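Diol-dehydratase (Roseburia inulinivorans, PDB 5I2A) dehydrates 1,2-propanediol without B12, as a lyase of the glycyl radical enzyme family. Local coordinates at residues G481-F486 / D490-A495; L571-E574 / T579-E582. One frame throughout, in Å; residues are numbered along the deposited sequence.

Interaction 1 of 2, residues G481-F486 / D490-A495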
loop_
_atom_site.group_PDB
_atom_site.type_symbol
_atom_site.label_atom_id
_atom_site.label_comp_id
_atom_site.label_asym_id
_atom_site.label_seq_id
_atom_site.Cartn_x
_atom_site.Cartn_y
_atom_site.Cartn_z
ATOM N N GLY A 481 -35.016 -20.661 -8.821
ATOM C CA GLY A 481 -36.132 -21.575 -9.002
ATOM C C GLY A 481 -36.563 -21.775 -10.441
ATOM O O GLY A 481 -36.376 -20.904 -11.286
ATOM N N ASN A 482 -37.122 -22.945 -10.727
ATOM C CA ASN A 482 -37.705 -23.200 -12.034
ATOM C C ASN A 482 -38.799 -22.169 -12.309
ATOM O O ASN A 482 -39.738 -22.036 -11.530
ATOM C CB ASN A 482 -38.268 -24.620 -12.112
ATOM C CG ASN A 482 -38.641 -25.018 -13.524
ATOM O OD1 ASN A 482 -39.460 -24.360 -14.174
ATOM N ND2 ASN A 482 -38.024 -26.081 -14.019
ATOM N N VAL A 483 -38.671 -21.442 -13.412
ATOM C CA VAL A 483 -39.557 -20.310 -13.675
ATOM C C VAL A 483 -41.021 -20.742 -13.832
ATOM O O VAL A 483 -41.939 -19.971 -13.545
ATOM C CB VAL A 483 -39.104 -19.523 -14.934
ATOM C CG1 VAL A 483 -39.315 -20.343 -16.199
ATOM C CG2 VAL A 483 -39.821 -18.189 -15.021
ATOM N N GLU A 484 -41.234 -21.982 -14.255
ATOM C CA GLU A 484 -42.587 -22.504 -14.424
ATOM C C GLU A 484 -43.213 -22.942 -13.109
ATOM O O GLU A 484 -44.401 -23.252 -13.065
ATOM C CB GLU A 484 -42.585 -23.668 -15.411
ATOM C CG GLU A 484 -42.209 -23.238 -16.795
ATOM C CD GLU A 484 -42.243 -24.370 -17.784
ATOM O OE1 GLU A 484 -41.172 -24.723 -18.323
ATOM O OE2 GLU A 484 -43.343 -24.893 -18.033
ATOM N N SER A 485 -42.426 -22.947 -12.036
ATOM C CA SER A 485 -42.965 -23.278 -10.719
ATOM C C SER A 485 -43.529 -22.059 -9.981
ATOM O O SER A 485 -44.224 -22.207 -8.983
ATOM C CB SER A 485 -41.894 -23.945 -9.853
ATOM O OG SER A 485 -40.938 -23.001 -9.389
ATOM N N PHE A 486 -43.229 -20.852 -10.457
ATOM C CA PHE A 486 -43.723 -19.647 -9.782
ATOM C C PHE A 486 -45.240 -19.571 -9.859
ATOM O O PHE A 486 -45.814 -19.738 -10.929
ATOM C CB PHE A 486 -43.100 -18.390 -10.391
ATOM C CG PHE A 486 -41.616 -18.280 -10.166
ATOM C CD1 PHE A 486 -41.053 -18.664 -8.957
ATOM C CD2 PHE A 486 -40.787 -17.802 -11.158
ATOM C CE1 PHE A 486 -39.687 -18.574 -8.743
ATOM C CE2 PHE A 486 -39.412 -17.716 -10.949
ATOM C CZ PHE A 486 -38.869 -18.108 -9.737
ATOM N N ASP A 490 -45.838 -11.827 -8.112
ATOM C CA ASP A 490 -44.981 -11.438 -7.000
ATOM C C ASP A 490 -43.793 -12.392 -6.811
ATOM O O ASP A 490 -42.714 -11.956 -6.441
ATOM C CB ASP A 490 -45.776 -11.354 -5.697
ATOM C CG ASP A 490 -46.716 -10.169 -5.668
ATOM O OD1 ASP A 490 -46.608 -9.307 -6.557
ATOM O OD2 ASP A 490 -47.557 -10.095 -4.753
ATOM N N GLU A 491 -43.995 -13.684 -7.060
ATOM C CA GLU A 491 -42.914 -14.663 -6.922
ATOM C C GLU A 491 -41.857 -14.497 -8.009
ATOM O O GLU A 491 -40.659 -14.641 -7.755
ATOM C CB GLU A 491 -43.454 -16.092 -6.959
ATOM C CG GLU A 491 -43.968 -16.608 -5.621
ATOM C CD GLU A 491 -44.498 -18.030 -5.717
ATOM O OE1 GLU A 491 -45.548 -18.307 -5.109
ATOM O OE2 GLU A 491 -43.870 -18.863 -6.404
ATOM N N PHE A 492 -42.308 -14.219 -9.224
ATOM C CA PHE A 492 -41.393 -13.915 -10.313
ATOM C C PHE A 492 -40.604 -12.650 -9.972
ATOM O O PHE A 492 -39.393 -12.633 -10.109
ATOM C CB PHE A 492 -42.149 -13.747 -11.632
ATOM C CG PHE A 492 -41.252 -13.593 -12.841
ATOM C CD1 PHE A 492 -40.636 -12.379 -13.120
ATOM C CD2 PHE A 492 -41.055 -14.648 -13.711
ATOM C CE1 PHE A 492 -39.813 -12.230 -14.222
ATOM C CE2 PHE A 492 -40.246 -14.508 -14.826
ATOM C CZ PHE A 492 -39.618 -13.295 -15.077
ATOM N N MET A 493 -41.302 -11.601 -9.534
ATOM C CA MET A 493 -40.666 -10.321 -9.196
ATOM C C MET A 493 -39.592 -10.492 -8.145
ATOM O O MET A 493 -38.518 -9.907 -8.248
ATOM C CB MET A 493 -41.693 -9.304 -8.684
ATOM C CG MET A 493 -42.215 -8.356 -9.731
ATOM S SD MET A 493 -40.954 -7.266 -10.409
ATOM C CE MET A 493 -41.437 -5.676 -9.778
ATOM N N GLU A 494 -39.907 -11.289 -7.126
ATOM C CA GLU A 494 -38.981 -11.570 -6.047
ATOM C C GLU A 494 -37.747 -12.315 -6.560
ATOM O O GLU A 494 -36.623 -12.022 -6.155
ATOM C CB GLU A 494 -39.689 -12.362 -4.941
ATOM C CG GLU A 494 -38.791 -12.803 -3.799
ATOM C CD GLU A 494 -38.143 -11.642 -3.054
ATOM O OE1 GLU A 494 -38.609 -10.494 -3.169
ATOM O OE2 GLU A 494 -37.152 -11.882 -2.341
ATOM N N ALA A 495 -37.951 -13.267 -7.462
ATOM C CA ALA A 495 -36.827 -13.946 -8.090
ATOM C C ALA A 495 -35.936 -12.944 -8.852
ATOM O O ALA A 495 -34.707 -13.010 -8.777
ATOM C CB ALA A 495 -37.326 -15.042 -9.027
#
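Phe486 and Glu491 bring the two backbones closest, with their CA atoms 5.8 Å apart. Residues 481-486 form a loop, and residues 483-485 take helical angles without the regular bonds. Residues 490-495 belong to helix 489-521, so the chain leaves the loop, turns within three residues and packs back on it.

The side chain of Phe486 carries most of the contact. Its CG lies opposite the carbonyl carbon (chi1 -66°), and the ring reaches along the helix surface. One face is turned to the helix backbone, with Glu491 O 4.1 Å above its centre. Asn482 O sits over the other face, 4.2 Å from the plane, so the ring lies between two backbone carbonyl oxygens. Its apolar packing is with Phe492 and Ala495. At the far end Phe486 CZ rests on Ala495 CB at 3.5 Å.

The loop is shaped by an Asx turn: Asn482 OD1 accepts from Glu484 N at 3.0 Å. The main-chain oxygen of Asn482 is gripped twice, by Ser485 N and by Ser485 OG. These bonds fix the bend that sets Val483 and Phe486 against the start of a long helix.

Phe492 crosses Phe486 at about a right angle, and their CD2 atoms are 4.1 Å apart. Val483 lies alongside Phe492 and meets its edge, with CG2 3.7 Å from Phe492 CE2. Phe466 meets Phe492 edge-to-face, while Val465 of helix 459-467 touches Phe486, Phe492 and Ala495. The carboxylate of Glu491 stands almost perpendicular to the Phe486 ring (89°). Its OE2 is 3.5 Å from Phe486 CA and is hydrogen-bonded to Gln487 N.

Interaction 2 of 2, residues L571-E574 / T579-E582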
loop_
_atom_site.group_PDB
_atom_site.type_symbol
_atom_site.label_atom_id
_atom_site.label_comp_id
_atom_site.label_asym_id
_atom_site.label_seq_id
_atom_site.Cartn_x
_atom_site.Cartn_y
_atom_site.Cartn_z
ATOM N N LEU A 571 -50.119 -11.148 -19.437
ATOM C CA LEU A 571 -50.415 -12.258 -20.336
ATOM C C LEU A 571 -50.192 -13.640 -19.728
ATOM O O LEU A 571 -50.832 -14.594 -20.143
ATOM C CB LEU A 571 -49.593 -12.133 -21.617
ATOM C CG LEU A 571 -49.792 -10.830 -22.378
ATOM C CD1 LEU A 571 -49.089 -10.892 -23.717
ATOM C CD2 LEU A 571 -51.277 -10.561 -22.550
ATOM N N VAL A 572 -49.298 -13.761 -18.752
ATOM C CA VAL A 572 -49.044 -15.075 -18.174
ATOM C C VAL A 572 -49.861 -15.324 -16.896
ATOM O O VAL A 572 -50.571 -16.320 -16.814
ATOM C CB VAL A 572 -47.542 -15.288 -17.882
ATOM C CG1 VAL A 572 -47.317 -16.607 -17.160
ATOM C CG2 VAL A 572 -46.739 -15.260 -19.175
ATOM N N PHE A 573 -49.789 -14.421 -15.919
ATOM C CA PHE A 573 -50.412 -14.668 -14.610
ATOM C C PHE A 573 -51.893 -14.237 -14.477
ATOM O O PHE A 573 -52.705 -14.994 -13.959
ATOM C CB PHE A 573 -49.584 -13.993 -13.525
ATOM C CG PHE A 573 -48.299 -14.705 -13.240
ATOM C CD1 PHE A 573 -48.303 -15.910 -12.562
ATOM C CD2 PHE A 573 -47.091 -14.195 -13.677
ATOM C CE1 PHE A 573 -47.129 -16.581 -12.314
ATOM C CE2 PHE A 573 -45.906 -14.868 -13.423
ATOM C CZ PHE A 573 -45.931 -16.060 -12.740
ATOM N N GLU A 574 -52.237 -13.031 -14.926
ATOM C CA GLU A 574 -53.615 -12.537 -14.829
ATOM C C GLU A 574 -54.538 -13.080 -15.921
ATOM O O GLU A 574 -55.483 -13.785 -15.630
ATOM C CB GLU A 574 -53.643 -11.007 -14.859
ATOM C CG GLU A 574 -52.965 -10.382 -13.666
ATOM C CD GLU A 574 -53.048 -8.866 -13.636
ATOM O OE1 GLU A 574 -53.703 -8.257 -14.516
ATOM O OE2 GLU A 574 -52.450 -8.282 -12.707
ATOM N N THR A 579 -48.728 -19.512 -21.557
ATOM C CA THR A 579 -48.165 -20.204 -20.403
ATOM C C THR A 579 -46.741 -19.725 -20.211
ATOM O O THR A 579 -46.104 -19.255 -21.154
ATOM C CB THR A 579 -48.167 -21.743 -20.541
ATOM O OG1 THR A 579 -47.148 -22.150 -21.464
ATOM C CG2 THR A 579 -49.537 -22.246 -21.000
ATOM N N MET A 580 -46.242 -19.853 -18.991
ATOM C CA MET A 580 -44.873 -19.471 -18.700
ATOM C C MET A 580 -43.916 -20.241 -19.603
ATOM O O MET A 580 -42.925 -19.696 -20.082
ATOM C CB MET A 580 -44.552 -19.716 -17.227
ATOM C CG MET A 580 -43.182 -19.207 -16.813
ATOM S SD MET A 580 -43.004 -17.428 -17.049
ATOM C CE MET A 580 -43.757 -16.799 -15.553
ATOM N N GLY A 581 -44.235 -21.508 -19.855
ATOM C CA GLY A 581 -43.392 -22.350 -20.680
ATOM C C GLY A 581 -43.336 -21.900 -22.124
ATOM O O GLY A 581 -42.286 -21.972 -22.759
ATOM N N GLU A 582 -44.475 -21.456 -22.649
ATOM C CA GLU A 582 -44.533 -20.907 -24.003
ATOM C C GLU A 582 -43.673 -19.663 -24.145
ATOM O O GLU A 582 -42.930 -19.509 -25.116
ATOM C CB GLU A 582 -45.963 -20.546 -24.386
ATOM C CG GLU A 582 -46.864 -21.716 -24.661
ATOM C CD GLU A 582 -48.216 -21.257 -25.158
ATOM O OE1 GLU A 582 -48.500 -21.482 -26.349
ATOM O OE2 GLU A 582 -48.977 -20.660 -24.358
#
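Val572 and Met580 meet across the turn between two helices, their side chains crossing at about a right angle. Met580 is deposited in two conformers; the contacts of its outer atoms apply to the one described. Its CB is 4.2 Å from Val572 CG1, and the same methyl lies 3.9 Å from Met580 N. CG is opposite the residue's own N (chi1 -174°) and packs on the backbone oxygen of Val483. The chain then bends at chi2 (60°) and chi3 (83°). SD passes the Val483 side chain, and the bends swing CE back toward helix 558-574. There CE touches Phe573 CE2 and CZ, both at 3.6 Å, in an oblique approach. It also lies 3.9 Å from Val572 CG1, so one methyl group joins both residues, and it packs on Phe492 of helix 489-521 as well. Val572 CG1 in turn sits over one face of the Phe573 ring, toward its rim.

Helix 558-574 ends in a wider pi-type turn at 571-574. Leu571 is bonded through its backbone to Ile578, tying the linker to that end. Thr579 OG1 accepts from Glu582 N at 3.0 Å, and Glu582 OE2 accepts from Thr579 N at 3.0 Å. Glu582 OE1 is held by a salt bridge to Arg642. The reciprocal pair is a capping box, opening helix 580-588 just after a short interhelical turn.

Interactions 1 and 2 lie near the periphery of the chain, their centres about 12 Å apart. Both are partly buried, and each joins segments close in sequence beside the start of a helix. They pack directly on each other. Met580, in the conformer described, makes apolar contacts with Val483 and Phe492, and Phe573 CE1 touches Phe486 O at 3.7 Å. Thus the 481-486 loop and helix 489-521 rest on the turn between helices 558-574 and 580-588. Interaction 1 is larger, 245 against 160 Å², and is led by aromatic rings. In interaction 2 the methionine methyl meets a valine methyl and the phenylalanine ring. Polar bonds shape the loop in one and open the helix in the other.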